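Local coordinates for possible sortase-like protein (Corynebacterium diphtheriae, PDB 5UUS) that probably acts as a membrane-anchored class E sortase, a cysteine hydrolase or transpeptidase that processes proteins bound for the cell surface, at residues Gly152-Val157 against Ala173-Asp178; Val120-Pro125 against Met210-Phe215; Arg160-Pro165 against Glu203-His208. All blocks are in the same frame, centred on the assembly; numbering follows the deposited sequence.

Contact 1 of 3, residues Gly152-Val157 against Ala173-Asp178; sequences GDYEHV and ALPETD. With EDO (1,2-ethanediol), chain G.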
loop_
_atom_site.group_PDB
_atom_site.type_symbol
_atom_site.label_atom_id
_atom_site.label_comp_id
_atom_site.label_asym_id
_atom_site.label_seq_id
_atom_site.Cartn_x
_atom_site.Cartn_y
_atom_site.Cartn_z
ATOM N N GLY A 152 -3.459 -13.065 -15.792
ATOM C CA GLY A 152 -2.569 -12.139 -16.464
ATOM C C GLY A 152 -1.303 -11.851 -15.696
ATOM O O GLY A 152 -0.758 -12.721 -15.003
ATOM N N ASP A 153 -0.819 -10.619 -15.821
ATOM C CA ASP A 153 0.465 -10.255 -15.233
ATOM C C ASP A 153 0.499 -10.346 -13.700
ATOM O O ASP A 153 1.564 -10.376 -13.100
ATOM C CB ASP A 153 0.840 -8.848 -15.680
ATOM C CG ASP A 153 1.024 -8.757 -17.189
ATOM O OD1 ASP A 153 1.364 -9.776 -17.823
ATOM O OD2 ASP A 153 0.830 -7.671 -17.745
ATOM N N TYR A 154 -0.668 -10.364 -13.081
ATOM C CA TYR A 154 -0.768 -10.377 -11.629
ATOM C C TYR A 154 -1.263 -11.739 -11.103
ATOM O O TYR A 154 -1.634 -11.883 -9.941
ATOM C CB TYR A 154 -1.671 -9.201 -11.192
ATOM C CG TYR A 154 -0.960 -7.876 -11.441
ATOM C CD1 TYR A 154 -1.010 -7.259 -12.690
ATOM C CD2 TYR A 154 -0.166 -7.286 -10.451
ATOM C CE1 TYR A 154 -0.334 -6.061 -12.938
ATOM C CE2 TYR A 154 0.520 -6.083 -10.698
ATOM C CZ TYR A 154 0.427 -5.488 -11.942
ATOM O OH TYR A 154 1.114 -4.318 -12.198
ATOM N N GLU A 155 -1.260 -12.748 -11.968
ATOM C CA GLU A 155 -1.744 -14.075 -11.572
ATOM C C GLU A 155 -0.940 -14.651 -10.390
ATOM O O GLU A 155 -1.505 -15.227 -9.466
ATOM C CB GLU A 155 -1.697 -15.037 -12.762
ATOM C CG GLU A 155 -1.875 -16.503 -12.338
ATOM C CD GLU A 155 -2.032 -17.445 -13.535
ATOM O OE1 GLU A 155 -1.926 -16.976 -14.700
ATOM O OE2 GLU A 155 -2.275 -18.651 -13.294
ATOM N N HIS A 156 0.372 -14.449 -10.398
ATOM C CA HIS A 156 1.248 -14.996 -9.354
ATOM C C HIS A 156 1.250 -14.178 -8.041
ATOM O O HIS A 156 1.900 -14.555 -7.078
ATOM C CB HIS A 156 2.674 -15.077 -9.892
ATOM C CG HIS A 156 3.301 -13.733 -10.101
ATOM N ND1 HIS A 156 3.003 -12.930 -11.185
ATOM C CD2 HIS A 156 4.183 -13.032 -9.348
ATOM C CE1 HIS A 156 3.686 -11.802 -11.092
ATOM N NE2 HIS A 156 4.392 -11.833 -9.976
ATOM N N VAL A 157 0.542 -13.058 -7.999
ATOM C CA VAL A 157 0.686 -12.143 -6.859
ATOM C C VAL A 157 -0.349 -12.430 -5.786
ATOM O O VAL A 157 -1.526 -12.155 -5.964
ATOM C CB VAL A 157 0.571 -10.663 -7.294
ATOM C CG1 VAL A 157 0.763 -9.744 -6.075
ATOM C CG2 VAL A 157 1.596 -10.341 -8.404
ATOM N N ALA A 173 8.637 -3.193 -8.896
ATOM C CA ALA A 173 7.521 -2.487 -9.549
ATOM C C ALA A 173 6.393 -3.457 -9.906
ATOM O O ALA A 173 5.228 -3.193 -9.673
ATOM C CB ALA A 173 8.021 -1.767 -10.788
ATOM N N LEU A 174 6.775 -4.608 -10.451
ATOM C CA LEU A 174 5.860 -5.721 -10.613
ATOM C C LEU A 174 6.272 -6.764 -9.571
ATOM O O LEU A 174 7.338 -7.382 -9.712
ATOM C CB LEU A 174 5.931 -6.285 -12.034
ATOM C CG LEU A 174 5.058 -7.513 -12.305
ATOM C CD1 LEU A 174 3.590 -7.137 -12.141
ATOM C CD2 LEU A 174 5.328 -8.073 -13.704
ATOM N N PRO A 175 5.453 -6.943 -8.513
ATOM C CA PRO A 175 5.941 -7.703 -7.339
ATOM C C PRO A 175 6.312 -9.157 -7.640
ATOM O O PRO A 175 5.707 -9.789 -8.511
ATOM C CB PRO A 175 4.778 -7.640 -6.337
ATOM C CG PRO A 175 3.626 -6.996 -7.042
ATOM C CD PRO A 175 4.139 -6.317 -8.291
ATOM N N GLU A 176 7.332 -9.642 -6.931
ATOM C CA GLU A 176 7.866 -11.007 -7.076
ATOM C C GLU A 176 8.248 -11.372 -8.509
ATOM O O GLU A 176 8.037 -12.505 -8.958
ATOM C CB GLU A 176 6.863 -12.018 -6.519
ATOM C CG GLU A 176 6.686 -11.852 -5.000
ATOM C CD GLU A 176 5.508 -10.974 -4.652
ATOM O OE1 GLU A 176 4.409 -11.167 -5.240
ATOM O OE2 GLU A 176 5.673 -10.079 -3.793
ATOM N N THR A 177 8.784 -10.389 -9.226
ATOM C CA THR A 177 9.366 -10.585 -10.555
ATOM C C THR A 177 10.681 -9.849 -10.635
ATOM O O THR A 177 11.031 -9.106 -9.730
ATOM C CB THR A 177 8.478 -10.025 -11.703
ATOM O OG1 THR A 177 8.564 -8.581 -11.724
ATOM C CG2 THR A 177 7.037 -10.468 -11.521
ATOM N N ASP A 178 11.359 -9.992 -11.767
ATOM C CA ASP A 178 12.607 -9.273 -12.022
ATOM C C ASP A 178 12.393 -7.929 -12.761
ATOM O O ASP A 178 13.345 -7.356 -13.308
ATOM C CB ASP A 178 13.557 -10.161 -12.842
ATOM C CG ASP A 178 12.965 -10.573 -14.210
ATOM O OD1 ASP A 178 11.751 -10.371 -14.445
ATOM O OD2 ASP A 178 13.717 -11.117 -15.054
HETATM C C1 EDO G . -1.203 -8.328 -20.278
HETATM O O1 EDO G . -1.170 -9.630 -20.890
HETATM C C2 EDO G . -2.393 -8.190 -19.318
HETATM O O2 EDO G . -2.085 -8.694 -18.003
HETATM O O HOH W 1 2.592 -3.299 -10.560
HETATM O O HOH W 2 3.195 -13.488 -4.719
#
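Two loops that pack against strand 204-216 of the sortase fold are joined here by His-156 and Pro-175. Both are built from beta turns. Type I turns start at Gly-152 and Tyr-154, and a type II turn runs from Leu-174 to Thr-177. His-156 NE2 donates to Pro-175 O at 2.8 Å. The bond is fairly straight (160° at the hydrogen). The acceptor lies near the imidazole plane, and NE2 arrives nearly along the C=O axis. His-156 CB points toward the 173-178 loop, and chi1 of 69° sets CG between the backbone N and the carbonyl carbon, on the side of that loop. Thr-177 CG2 meets His-156 NE2 at 3.4 Å, and the two side chains cross at about a right angle. Deeper in, Leu-174 CD1 lies over one face of the Tyr-154 ring, a CH-pi contact 3.9 Å from the centroid. Val-157 CG1 meets Pro-175 CG at 4.1 Å. One water donates to both His-156 O and Glu-176 OE1, while OE2 of Glu-176 bonds His-208. Thr-177 OG1 donates to Leu-174 O at 2.6 Å, which ties the type II turn across its ends. The contact joins the loop after helix 143-151 to the loop before strand 188-193, beside strand 204-216 of the sortase fold.

Contact 2 of 3, residues Val120-Pro125 against Met210-Phe215; sequences VYRVMP and MLTEHF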
loop_
_atom_site.group_PDB
_atom_site.type_symbol
_atom_site.label_atom_id
_atom_site.label_comp_id
_atom_site.label_asym_id
_atom_site.label_seq_id
_atom_site.Cartn_x
_atom_site.Cartn_y
_atom_site.Cartn_z
ATOM N N VAL A 120 -6.899 4.991 -3.117
ATOM C CA VAL A 120 -7.502 3.852 -2.454
ATOM C C VAL A 120 -6.901 2.614 -3.061
ATOM O O VAL A 120 -6.994 2.416 -4.277
ATOM C CB VAL A 120 -9.027 3.815 -2.625
ATOM C CG1 VAL A 120 -9.609 2.534 -1.999
ATOM C CG2 VAL A 120 -9.643 5.076 -2.017
ATOM N N TYR A 121 -6.278 1.804 -2.214
ATOM C CA TYR A 121 -5.845 0.463 -2.589
ATOM C C TYR A 121 -6.745 -0.590 -1.944
ATOM O O TYR A 121 -7.310 -0.362 -0.880
ATOM C CB TYR A 121 -4.408 0.218 -2.165
ATOM C CG TYR A 121 -3.375 1.093 -2.823
ATOM C CD1 TYR A 121 -3.057 2.344 -2.294
ATOM C CD2 TYR A 121 -2.675 0.652 -3.949
ATOM C CE1 TYR A 121 -2.077 3.151 -2.891
ATOM C CE2 TYR A 121 -1.692 1.450 -4.545
ATOM C CZ TYR A 121 -1.404 2.698 -4.008
ATOM O OH TYR A 121 -0.427 3.491 -4.572
ATOM N N ARG A 122 -6.877 -1.744 -2.584
ATOM C CA ARG A 122 -7.682 -2.813 -2.008
ATOM C C ARG A 122 -6.894 -4.116 -1.973
ATOM O O ARG A 122 -6.229 -4.483 -2.943
ATOM C CB ARG A 122 -8.982 -2.940 -2.782
ATOM C CG ARG A 122 -9.824 -1.682 -2.610
ATOM C CD ARG A 122 -11.290 -1.977 -2.632
ATOM N NE ARG A 122 -12.079 -0.769 -2.415
ATOM C CZ ARG A 122 -12.834 -0.556 -1.345
ATOM N NH1 ARG A 122 -12.933 -1.482 -0.388
ATOM N NH2 ARG A 122 -13.512 0.570 -1.240
ATOM N N VAL A 123 -6.924 -4.772 -0.816
ATOM C CA VAL A 123 -6.179 -6.003 -0.613
ATOM C C VAL A 123 -6.538 -7.027 -1.692
ATOM O O VAL A 123 -7.726 -7.277 -1.988
ATOM C CB VAL A 123 -6.440 -6.574 0.800
ATOM C CG1 VAL A 123 -5.751 -7.923 0.965
ATOM C CG2 VAL A 123 -5.951 -5.581 1.870
ATOM N N MET A 124 -5.512 -7.593 -2.312
ATOM C CA MET A 124 -5.726 -8.548 -3.398
ATOM C C MET A 124 -6.156 -9.923 -2.879
ATOM O O MET A 124 -5.982 -10.211 -1.705
ATOM C CB MET A 124 -4.446 -8.660 -4.229
ATOM C CG MET A 124 -4.241 -7.365 -5.137
ATOM S SD MET A 124 -2.620 -7.422 -5.905
ATOM C CE MET A 124 -2.770 -8.846 -6.989
ATOM N N PRO A 125 -6.696 -10.785 -3.749
ATOM C CA PRO A 125 -7.073 -12.130 -3.255
ATOM C C PRO A 125 -5.935 -12.903 -2.559
ATOM O O PRO A 125 -4.796 -12.934 -3.036
ATOM C CB PRO A 125 -7.523 -12.851 -4.531
ATOM C CG PRO A 125 -8.013 -11.737 -5.422
ATOM C CD PRO A 125 -7.085 -10.575 -5.152
ATOM N N MET A 210 -4.071 -3.567 -4.549
ATOM C CA MET A 210 -4.055 -2.988 -5.878
ATOM C C MET A 210 -4.886 -1.700 -5.912
ATOM O O MET A 210 -5.973 -1.617 -5.313
ATOM C CB MET A 210 -4.574 -4.001 -6.912
ATOM C CG MET A 210 -4.658 -3.435 -8.333
ATOM S SD MET A 210 -5.057 -4.662 -9.595
ATOM C CE MET A 210 -3.550 -5.675 -9.548
ATOM N N LEU A 211 -4.376 -0.719 -6.653
ATOM C CA LEU A 211 -4.953 0.630 -6.732
ATOM C C LEU A 211 -6.250 0.655 -7.531
ATOM O O LEU A 211 -6.286 0.182 -8.678
ATOM C CB LEU A 211 -3.938 1.593 -7.363
ATOM C CG LEU A 211 -4.314 3.072 -7.545
ATOM C CD1 LEU A 211 -4.293 3.776 -6.192
ATOM C CD2 LEU A 211 -3.288 3.725 -8.476
ATOM N N THR A 212 -7.297 1.230 -6.933
ATOM C CA THR A 212 -8.625 1.288 -7.556
ATOM C C THR A 212 -9.118 2.731 -7.700
ATOM O O THR A 212 -9.978 3.011 -8.527
ATOM C CB THR A 212 -9.689 0.488 -6.743
ATOM O OG1 THR A 212 -9.826 1.065 -5.438
ATOM C CG2 THR A 212 -9.277 -0.996 -6.585
ATOM N N GLU A 213 -8.597 3.628 -6.870
ATOM C CA GLU A 213 -8.889 5.067 -6.988
ATOM C C GLU A 213 -7.647 5.911 -6.778
ATOM O O GLU A 213 -6.826 5.603 -5.910
ATOM C CB GLU A 213 -9.919 5.521 -5.966
ATOM C CG GLU A 213 -11.307 4.995 -6.089
ATOM C CD GLU A 213 -12.194 5.569 -4.980
ATOM O OE1 GLU A 213 -12.473 6.799 -4.996
ATOM O OE2 GLU A 213 -12.581 4.795 -4.074
ATOM N N HIS A 214 -7.522 7.002 -7.541
ATOM C CA HIS A 214 -6.446 7.984 -7.312
ATOM C C HIS A 214 -6.855 9.336 -7.892
ATOM O O HIS A 214 -7.114 9.436 -9.085
ATOM C CB HIS A 214 -5.105 7.541 -7.930
ATOM C CG HIS A 214 -3.989 8.531 -7.727
ATOM N ND1 HIS A 214 -3.452 8.806 -6.487
ATOM C CD2 HIS A 214 -3.330 9.329 -8.608
ATOM C CE1 HIS A 214 -2.503 9.720 -6.611
ATOM N NE2 HIS A 214 -2.409 10.055 -7.882
ATOM N N PHE A 215 -6.960 10.358 -7.045
ATOM C CA PHE A 215 -7.450 11.664 -7.516
ATOM C C PHE A 215 -6.864 12.793 -6.661
ATOM O O PHE A 215 -6.420 12.554 -5.522
ATOM C CB PHE A 215 -8.994 11.702 -7.522
ATOM C CG PHE A 215 -9.621 11.420 -6.191
ATOM C CD1 PHE A 215 -9.849 12.444 -5.282
ATOM C CD2 PHE A 215 -9.991 10.124 -5.853
ATOM C CE1 PHE A 215 -10.431 12.179 -4.047
ATOM C CE2 PHE A 215 -10.566 9.844 -4.617
ATOM C CZ PHE A 215 -10.788 10.876 -3.713
HETATM O O HOH W 3 -12.393 1.583 -4.293
#
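Val-120 faces both Thr-212 and Glu-213, a classic beta bulge in an antiparallel strand pair of the sortase sheet. Backbone bonds come first. Val-120 O accepts two N-H groups. Thr-212 N donates to Val-120 O at 2.9 Å with an almost straight bond (178° at the hydrogen). Glu-213 N donates to the same Val-120 O at 3.3 Å, in the carbonyl plane on a lone pair. Val-120 N returns a bond to Glu-213 O. Beyond the bulge, Arg-122 and Met-210 form a hydrogen-bonded pair with bonds in both directions.

Apolar contacts lie on both faces of the sheet. Leu-211 CD1 sits over the Tyr-121 ring, 3.9 Å from its centroid and 14° off the normal. Leu-211 CB touches Tyr-121 CE2 at 3.6 Å. On the other face Met-210 CB meets Met-124 CG at 3.8 Å, and helix 143-151 packs on both methionines.

Val-120 and Glu-213 lie side by side, with Val-120 CG2 at 3.6 Å from the carboxylate OE2 of Glu-213. The Arg-122 guanidinium has its salt bridge with Glu-228 and also bonds Cys-107 O. A water joins three polar side chains: it accepts from Arg-122 NE at 3.0 Å, bonds Thr-212 OG1 at 2.9 Å and donates to Glu-213 OE2.

Contact 3 of 3, residues Arg160-Pro165 against Glu203-His208; sequences RFITTP and ERMIVH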
loop_
_atom_site.group_PDB
_atom_site.type_symbol
_atom_site.label_atom_id
_atom_site.label_comp_id
_atom_site.label_asym_id
_atom_site.label_seq_id
_atom_site.Cartn_x
_atom_site.Cartn_y
_atom_site.Cartn_z
ATOM N N ARG A 160 -1.425 -11.864 0.473
ATOM C CA ARG A 160 -0.660 -11.955 1.724
ATOM C C ARG A 160 0.123 -13.265 1.785
ATOM O O ARG A 160 -0.389 -14.322 1.422
ATOM C CB ARG A 160 -1.573 -11.834 2.954
ATOM C CG ARG A 160 -0.819 -11.842 4.325
ATOM C CD ARG A 160 -1.764 -11.562 5.509
ATOM N NE ARG A 160 -2.939 -12.427 5.432
ATOM C CZ ARG A 160 -4.198 -12.000 5.475
ATOM N NH1 ARG A 160 -4.443 -10.711 5.658
ATOM N NH2 ARG A 160 -5.211 -12.860 5.349
ATOM N N PHE A 161 1.370 -13.189 2.221
ATOM C CA PHE A 161 2.192 -14.395 2.368
ATOM C C PHE A 161 3.369 -14.108 3.279
ATOM O O PHE A 161 3.624 -12.947 3.637
ATOM C CB PHE A 161 2.675 -14.934 1.000
ATOM C CG PHE A 161 3.544 -13.973 0.211
ATOM C CD1 PHE A 161 2.971 -12.974 -0.577
ATOM C CD2 PHE A 161 4.926 -14.095 0.220
ATOM C CE1 PHE A 161 3.769 -12.088 -1.310
ATOM C CE2 PHE A 161 5.734 -13.206 -0.502
ATOM C CZ PHE A 161 5.143 -12.206 -1.304
ATOM N N ILE A 162 4.055 -15.181 3.667
ATOM C CA ILE A 162 5.216 -15.105 4.539
ATOM C C ILE A 162 6.461 -15.414 3.726
ATOM O O ILE A 162 6.431 -16.276 2.847
ATOM C CB ILE A 162 5.111 -16.103 5.725
ATOM C CG1 ILE A 162 3.847 -15.827 6.528
ATOM C CG2 ILE A 162 6.368 -16.017 6.622
ATOM C CD1 ILE A 162 3.787 -14.433 7.152
ATOM N N THR A 163 7.545 -14.692 3.989
ATOM C CA THR A 163 8.758 -14.886 3.202
ATOM C C THR A 163 9.991 -14.622 4.067
ATOM O O THR A 163 9.864 -14.384 5.268
ATOM C CB THR A 163 8.767 -13.995 1.932
ATOM O OG1 THR A 163 9.863 -14.392 1.086
ATOM C CG2 THR A 163 8.906 -12.464 2.287
ATOM N N THR A 164 11.174 -14.701 3.462
ATOM C CA THR A 164 12.439 -14.512 4.173
ATOM C C THR A 164 12.901 -13.064 3.970
ATOM O O THR A 164 12.478 -12.421 2.988
ATOM C CB THR A 164 13.528 -15.488 3.663
ATOM O OG1 THR A 164 13.699 -15.284 2.257
ATOM C CG2 THR A 164 13.120 -16.947 3.899
ATOM N N PRO A 165 13.769 -12.550 4.880
ATOM C CA PRO A 165 14.214 -11.137 4.827
ATOM C C PRO A 165 14.879 -10.744 3.508
ATOM O O PRO A 165 14.771 -9.576 3.124
ATOM C CB PRO A 165 15.220 -11.037 5.991
ATOM C CG PRO A 165 14.761 -12.102 6.959
ATOM C CD PRO A 165 14.310 -13.238 6.076
ATOM N N GLU A 203 11.343 -14.026 10.035
ATOM C CA GLU A 203 10.691 -13.976 8.737
ATOM C C GLU A 203 9.997 -12.621 8.515
ATOM O O GLU A 203 10.107 -11.701 9.339
ATOM C CB GLU A 203 9.698 -15.132 8.639
ATOM C CG GLU A 203 10.368 -16.498 8.752
ATOM C CD GLU A 203 9.447 -17.582 9.305
ATOM O OE1 GLU A 203 9.376 -17.764 10.545
ATOM O OE2 GLU A 203 8.814 -18.278 8.494
ATOM N N ARG A 204 9.264 -12.512 7.402
ATOM C CA ARG A 204 8.590 -11.270 7.045
ATOM C C ARG A 204 7.205 -11.578 6.542
ATOM O O ARG A 204 7.020 -12.520 5.770
ATOM C CB ARG A 204 9.368 -10.510 5.955
ATOM C CG ARG A 204 10.789 -10.124 6.352
ATOM C CD ARG A 204 10.732 -9.011 7.378
ATOM N NE ARG A 204 12.047 -8.497 7.716
ATOM C CZ ARG A 204 12.843 -9.030 8.644
ATOM N NH1 ARG A 204 12.467 -10.100 9.333
ATOM N NH2 ARG A 204 14.013 -8.480 8.896
ATOM N N MET A 205 6.226 -10.792 6.971
ATOM C CA MET A 205 4.899 -10.886 6.374
ATOM C C MET A 205 4.780 -9.836 5.279
ATOM O O MET A 205 5.190 -8.694 5.488
ATOM C CB MET A 205 3.796 -10.672 7.414
ATOM C CG MET A 205 2.375 -10.637 6.820
ATOM S SD MET A 205 1.132 -10.422 8.138
ATOM C CE MET A 205 1.458 -11.922 9.073
ATOM N N ILE A 206 4.195 -10.230 4.148
ATOM C CA ILE A 206 3.973 -9.362 2.986
ATOM C C ILE A 206 2.472 -9.248 2.687
ATOM O O ILE A 206 1.764 -10.262 2.672
ATOM C CB ILE A 206 4.666 -9.901 1.708
ATOM C CG1 ILE A 206 6.118 -10.275 1.979
ATOM C CG2 ILE A 206 4.568 -8.875 0.549
ATOM C CD1 ILE A 206 6.971 -9.096 2.476
ATOM N N VAL A 207 1.984 -8.026 2.464
ATOM C CA VAL A 207 0.609 -7.818 1.980
ATOM C C VAL A 207 0.627 -6.971 0.706
ATOM O O VAL A 207 1.371 -5.978 0.621
ATOM C CB VAL A 207 -0.274 -7.140 3.041
ATOM C CG1 VAL A 207 -1.609 -6.693 2.423
ATOM C CG2 VAL A 207 -0.486 -8.079 4.210
ATOM N N HIS A 208 -0.144 -7.383 -0.302
ATOM C CA HIS A 208 -0.256 -6.607 -1.545
ATOM C C HIS A 208 -1.696 -6.152 -1.735
ATOM O O HIS A 208 -2.650 -6.928 -1.555
ATOM C CB HIS A 208 0.177 -7.428 -2.780
ATOM C CG HIS A 208 1.639 -7.736 -2.841
ATOM N ND1 HIS A 208 2.617 -6.754 -2.791
ATOM C CD2 HIS A 208 2.301 -8.914 -2.970
ATOM C CE1 HIS A 208 3.810 -7.316 -2.885
ATOM N NE2 HIS A 208 3.644 -8.630 -2.990
#
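Strand 160-163 runs antiparallel to strand 204-208, at 153° with axes 4.7 Å apart, and is tied by paired bonds at Phe-161/Ile-206 and Thr-163/Arg-204. The four N-H...O bonds are regular. Ile-206 N to Phe-161 O, at 2.8 Å, is the shortest. Ile-206 O also takes a CA-H...O contact from Arg-160.

On the face of Phe-161, Ile-206 fills the centre. Its CB lies over the Phe-161 ring, 3.9 Å from the centroid. Its CG1 meets Thr-163 CG2 at 3.6 Å, and its CG2 lies over one face of the His-208 imidazole. His-208 NE2 lies at the edge of the Phe-161 ring, 3.8 Å from CE1 of Phe-161; the two rings are oblique, at 44°. Both imidazole nitrogens are engaged elsewhere, NE2 with Glu-176 and ND1 with Thr-191.

On the opposite face, Arg-160 and Val-207 lie side by side. A chi1 of -177° puts CG of Arg-160 anti to the backbone N, where it touches Val-207 CG2. Arg-160 NH1 bonds Leu-104 O. Ile-162 CD1 packs on Met-205 CB at 3.8 Å.

At the end of the pair, Pro-165 CG lies over one face of the Arg-204 guanidinium. NH1 of Arg-204 donates to Glu-203 O at 2.9 Å; the acceptor is in the guanidinium plane, but the donor stands above the carbonyl plane. NH1 also bonds Asn-201 O. Arg-204 follows Cys-195, the predicted nucleophile, in sequence, and is probably the conserved arginine of the sortase active site.

In the fold
Contacts 2 and 3 share strand 204-216, which pairs with strand 117-123 near one end and strand 160-163 near the other. Their centres are about 19 Å apart. His-208 links all three contacts: its O accepts from Met-124 N of contact 2 at 3.0 Å, and its NE2 probably bonds Glu-176 OE2 of contact 1 at 2.6 Å. Contact 1 packs against both neighbours. Tyr-154 CD2 is 3.9 Å from Met-210 CE of contact 2, and Val-157 CG1 is 3.6 Å from His-208 CD2 of contact 3. Contact 3 is the one near the predicted active site: the Arg-204 side chain is about 9 Å from that of His-90. Contacts 1 and 2 lie away from it.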